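Local coordinates for cytolethal distending toxin protein B (Haemophilus ducreyi, PDB 1SR4) that probably acts as the DNase I-like nuclease subunit of a three-chain bacterial genotoxin that damages host-cell DNA, at residues 171-176 with 216-221. Sequence-based numbering, arbitrary orientation.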
ATOM      1  N   SER B 171      -2.283  22.964 -15.423  1.00 17.04           N
ATOM      2  CA  SER B 171      -1.147  22.081 -15.259  1.00 15.67           C
ATOM      3  C   SER B 171      -1.807  20.699 -15.288  1.00 16.31           C
ATOM      4  O   SER B 171      -2.926  20.544 -14.802  1.00 15.83           O
ATOM      5  CB  SER B 171      -0.475  22.306 -13.902  1.00 16.71           C
ATOM      6  OG  SER B 171       0.340  23.463 -13.911  1.00 18.84           O
ATOM      7  N   TRP B 172      -1.145  19.706 -15.872  1.00 15.75           N
ATOM      8  CA  TRP B 172      -1.707  18.360 -15.917  1.00 15.13           C
ATOM      9  C   TRP B 172      -0.632  17.314 -15.629  1.00 16.27           C
ATOM     10  O   TRP B 172       0.542  17.521 -15.928  1.00 16.14           O
ATOM     11  CB  TRP B 172      -2.392  18.061 -17.258  1.00 13.31           C
ATOM     12  CG  TRP B 172      -1.611  18.378 -18.507  1.00 15.16           C
ATOM     13  CD1 TRP B 172      -1.660  19.534 -19.231  1.00 15.77           C
ATOM     14  CD2 TRP B 172      -0.727  17.500 -19.219  1.00 15.26           C
ATOM     15  NE1 TRP B 172      -0.874  19.427 -20.352  1.00 17.42           N
ATOM     16  CE2 TRP B 172      -0.289  18.189 -20.369  1.00 14.76           C
ATOM     17  CE3 TRP B 172      -0.262  16.195 -18.994  1.00 16.38           C
ATOM     18  CZ2 TRP B 172       0.587  17.623 -21.298  1.00 16.44           C
ATOM     19  CZ3 TRP B 172       0.615  15.627 -19.923  1.00 16.15           C
ATOM     20  CH2 TRP B 172       1.027  16.345 -21.059  1.00 18.28           C
ATOM     21  N   MET B 173      -1.063  16.199 -15.043  1.00 14.66           N
ATOM     22  CA  MET B 173      -0.192  15.100 -14.641  1.00 15.52           C
ATOM     23  C   MET B 173      -0.837  13.771 -15.065  1.00 15.10           C
ATOM     24  O   MET B 173      -1.975  13.495 -14.704  1.00 15.31           O
ATOM     25  CB  MET B 173      -0.079  15.140 -13.124  1.00 17.01           C
ATOM     26  CG  MET B 173       1.197  14.654 -12.553  1.00 22.96           C
ATOM     27  SD  MET B 173       1.131  14.833 -10.758  1.00 23.91           S
ATOM     28  CE  MET B 173       2.300  13.648 -10.336  1.00 20.03           C
ATOM     29  N   VAL B 174      -0.100  12.955 -15.812  1.00 14.43           N
ATOM     30  CA  VAL B 174      -0.587  11.665 -16.292  1.00 13.45           C
ATOM     31  C   VAL B 174       0.164  10.612 -15.473  1.00 13.74           C
ATOM     32  O   VAL B 174       1.379  10.491 -15.583  1.00 13.32           O
ATOM     33  CB  VAL B 174      -0.285  11.512 -17.796  1.00 12.71           C
ATOM     34  CG1 VAL B 174      -0.801  10.178 -18.300  1.00 13.78           C
ATOM     35  CG2 VAL B 174      -0.930  12.664 -18.555  1.00 12.85           C
ATOM     36  N   VAL B 175      -0.570   9.864 -14.653  1.00 14.93           N
ATOM     37  CA  VAL B 175       0.024   8.881 -13.741  1.00 13.68           C
ATOM     38  C   VAL B 175      -0.537   7.472 -13.887  1.00 12.40           C
ATOM     39  O   VAL B 175      -1.748   7.277 -13.914  1.00 11.24           O
ATOM     40  CB  VAL B 175      -0.217   9.314 -12.282  1.00 15.30           C
ATOM     41  CG1 VAL B 175       0.568   8.428 -11.324  1.00 14.15           C
ATOM     42  CG2 VAL B 175       0.153  10.794 -12.123  1.00 15.03           C
ATOM     43  N   GLY B 176       0.339   6.480 -13.937  1.00 12.18           N
ATOM     44  CA  GLY B 176      -0.171   5.134 -14.052  1.00 11.62           C
ATOM     45  C   GLY B 176       0.834   4.110 -14.507  1.00 11.08           C
ATOM     46  O   GLY B 176       2.038   4.286 -14.357  1.00 11.06           O
ATOM     47  N   ASP B 216       5.575   1.944 -13.484  1.00  9.12           N
ATOM     48  CA  ASP B 216       4.622   2.888 -12.916  1.00  9.21           C
ATOM     49  C   ASP B 216       5.269   4.207 -12.547  1.00 10.48           C
ATOM     50  O   ASP B 216       6.152   4.264 -11.689  1.00  8.25           O
ATOM     51  CB  ASP B 216       3.999   2.252 -11.680  1.00 10.22           C
ATOM     52  CG  ASP B 216       3.395   0.889 -11.980  1.00 12.27           C
ATOM     53  OD1 ASP B 216       2.278   0.852 -12.554  1.00 11.26           O
ATOM     54  OD2 ASP B 216       4.046  -0.141 -11.659  1.00 10.98           O
ATOM     55  N   TYR B 217       4.822   5.275 -13.199  1.00 10.46           N
ATOM     56  CA  TYR B 217       5.382   6.580 -12.926  1.00 10.56           C
ATOM     57  C   TYR B 217       4.470   7.661 -13.479  1.00 10.50           C
ATOM     58  O   TYR B 217       3.281   7.428 -13.707  1.00 10.46           O
ATOM     59  CB  TYR B 217       6.808   6.688 -13.505  1.00  7.33           C
ATOM     60  CG  TYR B 217       6.960   6.193 -14.932  1.00  7.99           C
ATOM     61  CD1 TYR B 217       6.848   7.066 -16.016  1.00  8.29           C
ATOM     62  CD2 TYR B 217       7.237   4.847 -15.199  1.00  9.01           C
ATOM     63  CE1 TYR B 217       7.010   6.609 -17.341  1.00  9.43           C
ATOM     64  CE2 TYR B 217       7.398   4.378 -16.510  1.00  7.00           C
ATOM     65  CZ  TYR B 217       7.279   5.263 -17.574  1.00  9.56           C
ATOM     66  OH  TYR B 217       7.399   4.798 -18.866  1.00 10.17           O
ATOM     67  N   ALA B 218       5.015   8.849 -13.673  1.00 10.00           N
ATOM     68  CA  ALA B 218       4.202   9.944 -14.172  1.00 11.32           C
ATOM     69  C   ALA B 218       4.894  10.804 -15.220  1.00 11.47           C
ATOM     70  O   ALA B 218       6.118  10.764 -15.380  1.00 12.84           O
ATOM     71  CB  ALA B 218       3.767  10.827 -12.993  1.00 10.58           C
ATOM     72  N   ILE B 219       4.089  11.562 -15.955  1.00 12.78           N
ATOM     73  CA  ILE B 219       4.602  12.520 -16.913  1.00 13.28           C
ATOM     74  C   ILE B 219       3.739  13.756 -16.677  1.00 14.16           C
ATOM     75  O   ILE B 219       2.508  13.659 -16.551  1.00 12.89           O
ATOM     76  CB  ILE B 219       4.508  12.045 -18.388  1.00 15.00           C
ATOM     77  CG1 ILE B 219       5.106  13.135 -19.288  1.00 15.81           C
ATOM     78  CG2 ILE B 219       3.067  11.752 -18.779  1.00 16.28           C
ATOM     79  CD1 ILE B 219       5.514  12.651 -20.680  1.00 15.78           C
ATOM     80  N   LEU B 220       4.361  14.921 -16.586  1.00 12.59           N
ATOM     81  CA  LEU B 220       3.551  16.103 -16.319  1.00 15.05           C
ATOM     82  C   LEU B 220       3.913  17.350 -17.093  1.00 14.16           C
ATOM     83  O   LEU B 220       4.984  17.445 -17.676  1.00 14.13           O
ATOM     84  CB  LEU B 220       3.594  16.423 -14.828  1.00 15.08           C
ATOM     85  CG  LEU B 220       4.938  16.779 -14.201  1.00 16.92           C
ATOM     86  CD1 LEU B 220       5.242  18.261 -14.410  1.00 17.87           C
ATOM     87  CD2 LEU B 220       4.872  16.489 -12.700  1.00 19.97           C
ATOM     88  N   HIS B 221       2.981  18.291 -17.109  1.00 14.95           N
ATOM     89  CA  HIS B 221       3.198  19.575 -17.752  1.00 16.84           C
ATOM     90  C   HIS B 221       2.882  20.604 -16.671  1.00 17.20           C
ATOM     91  O   HIS B 221       1.756  20.662 -16.172  1.00 16.57           O
ATOM     92  CB  HIS B 221       2.257  19.792 -18.943  1.00 17.80           C
ATOM     93  CG  HIS B 221       2.232  21.215 -19.417  1.00 20.13           C
ATOM     94  ND1 HIS B 221       3.345  21.845 -19.931  1.00 19.95           N
ATOM     95  CD2 HIS B 221       1.259  22.156 -19.367  1.00 19.65           C
ATOM     96  CE1 HIS B 221       3.062  23.113 -20.172  1.00 19.53           C
ATOM     97  NE2 HIS B 221       1.803  23.328 -19.839  1.00 19.85           N
TER
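His221 and Trp172 bury the most surface where strands 171-175 and 216-221 run antiparallel, followed by Ile219. The backbones of Trp172 and His221 form a hydrogen-bonded pair: His221 N reaches Trp172 O at 2.8 Å almost along the C=O axis, while Trp172 N gives a longer, more bent bond to His221 O. With CG wedged between its backbone N and carbonyl carbon (chi1 49°), Trp172 lays its indole across the neighbouring strand. His221 CB sits over one face of that indole, 3.5 Å from the centroid of the five-membered ring, in a CH-pi contact. The imidazole follows with CG anti to the backbone N (chi1 166°), its CD2 3.6 Å from Trp172 NE1, and the two rings meet obliquely. Each ring also has a polar partner beyond the two strands: Trp172 NE1 bonds to Asn159 OD1 and His221 ND1 to Asn198 O, which probably limits their rotation. Two residues along, Ile219 O receives a nearly straight bond from Val174 N (177°), and Ile219 CG2 rests 3.5 Å from Val174 CB, the two side chains pointing the same way. On the other face, Met173 CG lies against Leu220 CB at 3.7 Å. Gly176 closes the ladder by exchanging two backbone bonds with Tyr217; a CB here would collide with the preceding carbonyl O. This buried pair lies within one sheet of the DNase I-like sandwich: strands 132-138 and 200-202 flank it, helix 147-159 packs on the Trp172, Val174 and Ile219 face, and Phe257 of strand 255-259 in the second sheet meets Met173, Val175 and Ala218.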